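Side-chain contacts in Udp-n-acetylglucosamine pyrophosphorylase (Trypanosoma brucei, PDB 4BQH), which probably catalyses the formation of UDP-N-acetylglucosamine and diphosphate from UTP and N-acetylglucosamine 1-phosphate, the last step in making UDP-N-acetylglucosamine: residues K418-G421 and A422-M426; V178-G182 and Q183-E187; L507-V510 and G511-L515. All coordinates share one frame; numbering follows the deposited sequence.

Interaction 1 (K418-G421 and A422-M426)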
loop_
_atom_site.group_PDB
_atom_site.type_symbol
_atom_site.label_atom_id
_atom_site.label_comp_id
_atom_site.label_asym_id
_atom_site.label_seq_id
_atom_site.Cartn_x
_atom_site.Cartn_y
_atom_site.Cartn_z
ATOM N N LYS A 418 -6.063 -23.336 -11.689
ATOM C CA LYS A 418 -5.417 -24.348 -10.859
ATOM C C LYS A 418 -6.427 -24.949 -9.896
ATOM O O LYS A 418 -7.288 -24.237 -9.375
ATOM C CB LYS A 418 -4.271 -23.726 -10.046
ATOM C CG LYS A 418 -3.284 -22.917 -10.874
ATOM C CD LYS A 418 -1.916 -22.771 -10.210
ATOM C CE LYS A 418 -1.970 -22.203 -8.796
ATOM N NZ LYS A 418 -1.997 -23.279 -7.761
ATOM N N ASP A 419 -6.312 -26.254 -9.646
ATOM C CA ASP A 419 -7.174 -26.933 -8.687
ATOM C C ASP A 419 -7.131 -26.256 -7.322
ATOM O O ASP A 419 -8.144 -26.154 -6.654
ATOM C CB ASP A 419 -6.765 -28.402 -8.516
ATOM C CG ASP A 419 -7.184 -29.280 -9.682
ATOM O OD1 ASP A 419 -8.144 -28.939 -10.417
ATOM O OD2 ASP A 419 -6.552 -30.339 -9.847
ATOM N N SER A 420 -5.951 -25.798 -6.916
ATOM C CA SER A 420 -5.786 -25.206 -5.591
ATOM C C SER A 420 -5.951 -23.677 -5.628
ATOM O O SER A 420 -5.802 -23.009 -4.595
ATOM C CB SER A 420 -4.433 -25.607 -4.988
ATOM O OG SER A 420 -3.371 -25.094 -5.767
ATOM N N GLY A 421 -6.300 -23.143 -6.795
ATOM C CA GLY A 421 -6.549 -21.695 -6.926
ATOM C C GLY A 421 -5.271 -20.856 -6.961
ATOM O O GLY A 421 -4.174 -21.345 -6.653
ATOM N N ALA A 422 -5.426 -19.577 -7.320
ATOM C CA ALA A 422 -4.280 -18.679 -7.501
ATOM C C ALA A 422 -4.342 -17.502 -6.516
ATOM O O ALA A 422 -3.662 -16.486 -6.707
ATOM C CB ALA A 422 -4.212 -18.199 -8.949
ATOM N N PHE A 423 -5.168 -17.671 -5.473
ATOM C CA PHE A 423 -5.241 -16.720 -4.342
ATOM C C PHE A 423 -4.626 -17.321 -3.073
ATOM O O PHE A 423 -4.955 -18.447 -2.685
ATOM C CB PHE A 423 -6.712 -16.335 -4.084
ATOM C CG PHE A 423 -6.887 -15.351 -2.943
ATOM C CD1 PHE A 423 -6.859 -13.978 -3.192
ATOM C CD2 PHE A 423 -7.078 -15.788 -1.648
ATOM C CE1 PHE A 423 -7.031 -13.071 -2.168
ATOM C CE2 PHE A 423 -7.261 -14.882 -0.597
ATOM C CZ PHE A 423 -7.231 -13.518 -0.868
ATOM N N ARG A 424 -3.707 -16.592 -2.442
ATOM C CA ARG A 424 -3.100 -17.073 -1.199
ATOM C C ARG A 424 -3.124 -16.003 -0.108
ATOM O O ARG A 424 -3.092 -14.794 -0.381
ATOM C CB ARG A 424 -1.654 -17.511 -1.435
ATOM C CG ARG A 424 -1.468 -18.674 -2.427
ATOM C CD ARG A 424 -1.931 -19.958 -1.758
ATOM N NE ARG A 424 -1.774 -21.134 -2.634
ATOM C CZ ARG A 424 -2.711 -21.616 -3.442
ATOM N NH1 ARG A 424 -3.905 -21.022 -3.550
ATOM N NH2 ARG A 424 -2.438 -22.704 -4.173
ATOM N N ILE A 425 -3.185 -16.480 1.127
ATOM C CA ILE A 425 -3.105 -15.631 2.322
ATOM C C ILE A 425 -1.780 -15.914 3.012
ATOM O O ILE A 425 -1.384 -17.093 3.163
ATOM C CB ILE A 425 -4.229 -15.999 3.302
ATOM C CG1 ILE A 425 -5.574 -15.494 2.745
ATOM C CG2 ILE A 425 -3.938 -15.412 4.700
ATOM C CD1 ILE A 425 -6.804 -16.057 3.449
ATOM N N MET A 426 -1.104 -14.850 3.452
ATOM C CA MET A 426 0.080 -14.981 4.309
ATOM C C MET A 426 -0.235 -14.237 5.619
ATOM O O MET A 426 -0.366 -13.025 5.623
ATOM C CB MET A 426 1.333 -14.421 3.618
ATOM C CG MET A 426 2.623 -14.663 4.407
ATOM S SD MET A 426 4.071 -14.271 3.380
ATOM C CE MET A 426 4.075 -12.543 3.455
HETATM O O HOH W 1 0.067 -23.741 -5.078
HETATM O O HOH W 2 -6.937 -19.889 -4.130
#
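A type I beta turn, Lys418 to Gly421, leads straight into strand 423-427, and Arg424 on that strand reaches back to grip the turn at Ser420. The turn is closed by Gly421 N bonding to Lys418 O at 3.0 Å. Arg424 NH1 bonds to Ser420 O at 2.9 Å, with an N-H...O angle of 146°. The acceptor is tilted from the guanidinium plane, and the donor stands above the carbonyl plane of Ser420. NH1 of Arg424 also holds the O of the preceding residue, Phe423, at 2.9 Å, here close to the guanidinium plane. The bend at chi2 (-73°) folds the arginine chain back along its own strand, which lets one nitrogen serve both carbonyls. Ser420 OG lies at the guanidinium edge, in plane, and takes a weak bond from Arg424 NH2 at 3.0 Å. The turn leads into the mixed sheet, where strand 423-427 runs parallel to strand 304-309. Arg424 NE makes a salt bridge to Glu300 of helix 291-300, so the head group is held from both ends. Lys418, bent at chi3 and chi4, curls toward the same guanidinium. Its NZ comes within 3.7 Å of Arg424 NH2. The carbonyl of Gly421 probably eases this meeting of like charges, since Lys418 NZ bonds weakly to Gly421 O at 3.1 Å. A water accepts from Arg424 NH2 at 2.9 Å and, weakly, from Lys418 NZ. Another accepts from Phe423 N and donates weakly to Ser420 O.

Interaction 2 (V178-G182 and Q183-E187)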
loop_
_atom_site.group_PDB
_atom_site.type_symbol
_atom_site.label_atom_id
_atom_site.label_comp_id
_atom_site.label_asym_id
_atom_site.label_seq_id
_atom_site.Cartn_x
_atom_site.Cartn_y
_atom_site.Cartn_z
ATOM N N VAL A 178 4.768 5.547 -7.698
ATOM C CA VAL A 178 4.235 6.426 -6.662
ATOM C C VAL A 178 2.859 6.922 -7.134
ATOM O O VAL A 178 2.776 7.698 -8.087
ATOM C CB VAL A 178 5.192 7.620 -6.416
ATOM C CG1 VAL A 178 4.626 8.556 -5.346
ATOM C CG2 VAL A 178 6.550 7.088 -6.000
ATOM N N MET A 179 1.792 6.438 -6.495
ATOM C CA MET A 179 0.451 6.772 -6.960
ATOM C C MET A 179 -0.064 8.019 -6.260
ATOM O O MET A 179 -0.533 7.984 -5.128
ATOM C CB MET A 179 -0.547 5.606 -6.826
ATOM C CG MET A 179 -1.803 5.927 -7.653
ATOM S SD MET A 179 -2.984 4.563 -7.644
ATOM C CE MET A 179 -3.745 4.806 -6.058
ATOM N N THR A 180 0.033 9.128 -6.971
ATOM C CA THR A 180 -0.256 10.438 -6.407
ATOM C C THR A 180 -1.757 10.729 -6.568
ATOM O O THR A 180 -2.508 9.918 -7.102
ATOM C CB THR A 180 0.557 11.488 -7.161
ATOM O OG1 THR A 180 0.304 11.333 -8.566
ATOM C CG2 THR A 180 2.066 11.287 -6.898
ATOM N N SER A 181 -2.181 11.901 -6.107
ATOM C CA SER A 181 -3.452 12.464 -6.551
ATOM C C SER A 181 -3.197 13.491 -7.654
ATOM O O SER A 181 -2.069 13.990 -7.812
ATOM C CB SER A 181 -4.199 13.123 -5.384
ATOM O OG SER A 181 -3.548 14.315 -4.943
ATOM N N GLY A 182 -4.246 13.822 -8.408
ATOM C CA GLY A 182 -4.142 14.885 -9.399
ATOM C C GLY A 182 -3.613 16.154 -8.753
ATOM O O GLY A 182 -2.725 16.825 -9.291
ATOM N N GLN A 183 -4.123 16.455 -7.571
ATOM C CA GLN A 183 -3.740 17.689 -6.909
ATOM C C GLN A 183 -2.364 17.686 -6.270
ATOM O O GLN A 183 -1.732 18.726 -6.211
ATOM C CB GLN A 183 -4.804 18.119 -5.914
ATOM C CG GLN A 183 -6.048 18.626 -6.623
ATOM C CD GLN A 183 -7.062 19.239 -5.679
ATOM O OE1 GLN A 183 -7.349 18.694 -4.603
ATOM N NE2 GLN A 183 -7.620 20.380 -6.082
ATOM N N ASN A 184 -1.885 16.527 -5.810
ATOM C CA ASN A 184 -0.609 16.479 -5.098
ATOM C C ASN A 184 0.579 15.981 -5.923
ATOM O O ASN A 184 1.699 15.873 -5.414
ATOM C CB ASN A 184 -0.744 15.750 -3.738
ATOM C CG ASN A 184 -0.651 14.225 -3.839
ATOM O OD1 ASN A 184 -0.326 13.654 -4.884
ATOM N ND2 ASN A 184 -0.929 13.560 -2.722
ATOM N N ASP A 185 0.336 15.705 -7.202
ATOM C CA ASP A 185 1.362 15.064 -8.021
ATOM C C ASP A 185 2.606 15.935 -8.178
ATOM O O ASP A 185 3.724 15.495 -7.915
ATOM C CB ASP A 185 0.806 14.613 -9.373
ATOM C CG ASP A 185 1.864 13.936 -10.229
ATOM O OD1 ASP A 185 2.645 14.647 -10.895
ATOM O OD2 ASP A 185 1.957 12.699 -10.212
ATOM N N ALA A 186 2.392 17.194 -8.563
ATOM C CA ALA A 186 3.509 18.105 -8.809
ATOM C C ALA A 186 4.354 18.316 -7.566
ATOM O O ALA A 186 5.578 18.262 -7.627
ATOM C CB ALA A 186 2.981 19.434 -9.335
ATOM N N GLU A 187 3.710 18.553 -6.428
ATOM C CA GLU A 187 4.452 18.788 -5.204
ATOM C C GLU A 187 5.189 17.515 -4.770
ATOM O O GLU A 187 6.291 17.596 -4.229
ATOM C CB GLU A 187 3.555 19.371 -4.098
ATOM C CG GLU A 187 2.609 18.391 -3.423
ATOM C CD GLU A 187 1.674 19.064 -2.425
ATOM O OE1 GLU A 187 2.156 19.773 -1.523
ATOM O OE2 GLU A 187 0.451 18.881 -2.551
HETATM O O HOH W 3 -0.247 18.450 -9.164
#
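Asn184 N is gripped by two oxygens of Ser181: OG at 2.9 Å and, by a weak bond, the carbonyl O at 3.2 Å. In return Ser181 N donates to Asn184 OD1 at 2.8 Å, with an N-H...O angle of 156°. These reciprocal bonds follow the capping-box pattern, in the turn that leads into helix 185-194, within the beta-alpha-beta unit that runs from strand 175-180 to strand 205-209. Asn184 CG sits between the backbone N and the carbonyl carbon (chi1 84°), which folds the amide back over Ser181. The N-H of Ser181 meets OD1 from above the amide plane. Asn184 ND2 bonds to Ala120 O, so the amide is fixed at both ends and its rotation is set. Asp185 ties the helix start to Thr180. Its OD1 bonds to Gln189 NE2, one turn further along the helix. A water links Gly182 O, to which it donates, with Ala186 N, from which it accepts. The contact does not touch the bound inhibitor, which lies about 11 Å from the Ser181 side chain. Thr180 OG1 donates to Asp185 OD2 at 2.7 Å, using the anti lone pair of that oxygen.

Interaction 3 (L507-V510 and G511-L515). With SO4 (sulfate ion), chain B.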
loop_
_atom_site.group_PDB
_atom_site.type_symbol
_atom_site.label_atom_id
_atom_site.label_comp_id
_atom_site.label_asym_id
_atom_site.label_seq_id
_atom_site.Cartn_x
_atom_site.Cartn_y
_atom_site.Cartn_z
ATOM N N LEU A 507 19.011 1.434 5.929
ATOM C CA LEU A 507 20.268 1.246 5.174
ATOM C C LEU A 507 21.224 0.281 5.875
ATOM O O LEU A 507 22.118 -0.315 5.238
ATOM C CB LEU A 507 20.933 2.607 4.881
ATOM C CG LEU A 507 20.140 3.522 3.943
ATOM C CD1 LEU A 507 20.830 4.861 3.725
ATOM C CD2 LEU A 507 19.808 2.871 2.599
ATOM N N VAL A 508 21.014 0.078 7.172
ATOM C CA VAL A 508 21.721 -0.975 7.910
ATOM C C VAL A 508 21.027 -2.333 7.855
ATOM O O VAL A 508 21.663 -3.349 7.542
ATOM C CB VAL A 508 21.976 -0.576 9.384
ATOM C CG1 VAL A 508 22.675 -1.691 10.137
ATOM C CG2 VAL A 508 22.831 0.684 9.410
ATOM N N SER A 509 19.732 -2.354 8.165
ATOM C CA SER A 509 19.013 -3.619 8.315
ATOM C C SER A 509 17.561 -3.443 7.957
ATOM O O SER A 509 16.933 -2.482 8.399
ATOM C CB SER A 509 19.069 -4.075 9.768
ATOM O OG SER A 509 18.733 -5.426 9.898
ATOM N N VAL A 510 17.022 -4.397 7.181
ATOM C CA VAL A 510 15.576 -4.429 6.919
ATOM C C VAL A 510 14.920 -5.663 7.518
ATOM O O VAL A 510 13.687 -5.710 7.622
ATOM C CB VAL A 510 15.229 -4.391 5.409
ATOM C CG1 VAL A 510 15.389 -2.982 4.839
ATOM C CG2 VAL A 510 16.030 -5.438 4.632
ATOM N N GLY A 511 15.715 -6.647 7.935
ATOM C CA GLY A 511 15.149 -7.833 8.556
ATOM C C GLY A 511 15.924 -8.404 9.713
ATOM O O GLY A 511 15.725 -9.562 10.069
ATOM N N GLY A 512 16.823 -7.613 10.303
ATOM C CA GLY A 512 17.637 -8.127 11.411
ATOM C C GLY A 512 19.060 -8.511 11.030
ATOM O O GLY A 512 19.889 -8.749 11.897
ATOM N N GLU A 513 19.341 -8.559 9.734
ATOM C CA GLU A 513 20.692 -8.820 9.214
ATOM C C GLU A 513 21.599 -7.589 9.274
ATOM O O GLU A 513 21.135 -6.443 9.404
ATOM C CB GLU A 513 20.583 -9.293 7.744
ATOM C CG GLU A 513 20.563 -8.173 6.695
ATOM C CD GLU A 513 19.321 -7.274 6.751
ATOM O OE1 GLU A 513 18.293 -7.675 7.323
ATOM O OE2 GLU A 513 19.380 -6.156 6.224
ATOM N N GLY A 514 22.908 -7.812 9.174
ATOM C CA GLY A 514 23.813 -6.708 8.932
ATOM C C GLY A 514 24.227 -5.991 10.205
ATOM O O GLY A 514 24.793 -4.903 10.137
ATOM N N LEU A 515 23.933 -6.590 11.358
ATOM C CA LEU A 515 24.212 -5.935 12.648
ATOM C C LEU A 515 25.552 -6.343 13.256
ATOM O O LEU A 515 26.060 -5.648 14.139
ATOM C CB LEU A 515 23.090 -6.196 13.668
ATOM C CG LEU A 515 21.683 -5.726 13.264
ATOM C CD1 LEU A 515 20.698 -5.953 14.405
ATOM C CD2 LEU A 515 21.704 -4.264 12.842
HETATM S S SO4 B . 24.973 -10.425 10.026
HETATM O O1 SO4 B . 26.125 -11.348 9.868
HETATM O O2 SO4 B . 24.122 -10.952 11.118
HETATM O O3 SO4 B . 24.162 -10.394 8.777
HETATM O O4 SO4 B . 25.479 -9.074 10.367
HETATM O O HOH W 4 24.339 -3.450 7.412
#
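The carboxylate of Glu513 meets backbone N-H groups of Val510 and Gly511 along its edge, while Ser509 OG lies over one face, 3.7 Å from Glu513 CD. Each oxygen uses its syn lone pair. Val510 N donates to OE2 at 3.1 Å, nearly straight at 160°, and Gly511 N donates to OE1 at 2.8 Å. The two bonds fix the rotation of the carboxylate, edge-on to the N-H groups. Arg157 of helix 147-166 adds a salt bridge from its NE to OE2. That oxygen is therefore shared by an N-H and a charge, which probably favours the ionised form. The Glu513 chain is bent at chi2 (-66°), and this returns the carboxylate toward Val510.

Ser509 OG works in both directions. It accepts from Gly512 N at 2.9 Å and donates to Glu513 O at 2.7 Å, in the carbonyl plane and on a lone pair. With OG anti to its own backbone N (chi1 -163°), the hydroxyl reaches across to the returning chain. A water donates to both Val508 O and Gly514 O and closes the wider end of the loop. Beside it Val508 CG1 touches Leu515 CD2 at 3.9 Å, the two side chains crossing at about a right angle. Trp462 of helix 448-471 packs on Ser509 and Leu515.

On the outer side Gly514 N bonds to sulfate O3 at 2.9 Å, Leu515 N lies near sulfate O4, and Arg516 N bonds to the same ion. The sulfate probably comes from the crystallisation liquor. Gly514 has positive phi and Leu515 negative phi, so three successive N-H groups turn toward one anion. This is a backbone anion nest, in a glycine-rich loop between strand 501-504 and helix 519-528.

Overall arrangement
The three contacts follow one another along the chain, and none nests in or crosses another. Interaction 2 comes first. It closes the short loop from strand 175-180 to helix 185-194. Interaction 1 follows and fixes the turn before strand 423-427. Both reach the same mixed sheet, but on opposite sides of the chain's centre, with their centres 34 Å apart. Interaction 3 comes last. It folds the loop between strand 501-504 and helix 519-528 onto itself and joins that loop to helices 147-166 and 448-471. Its centre is 31 Å from each of the other two. No two interactions touch.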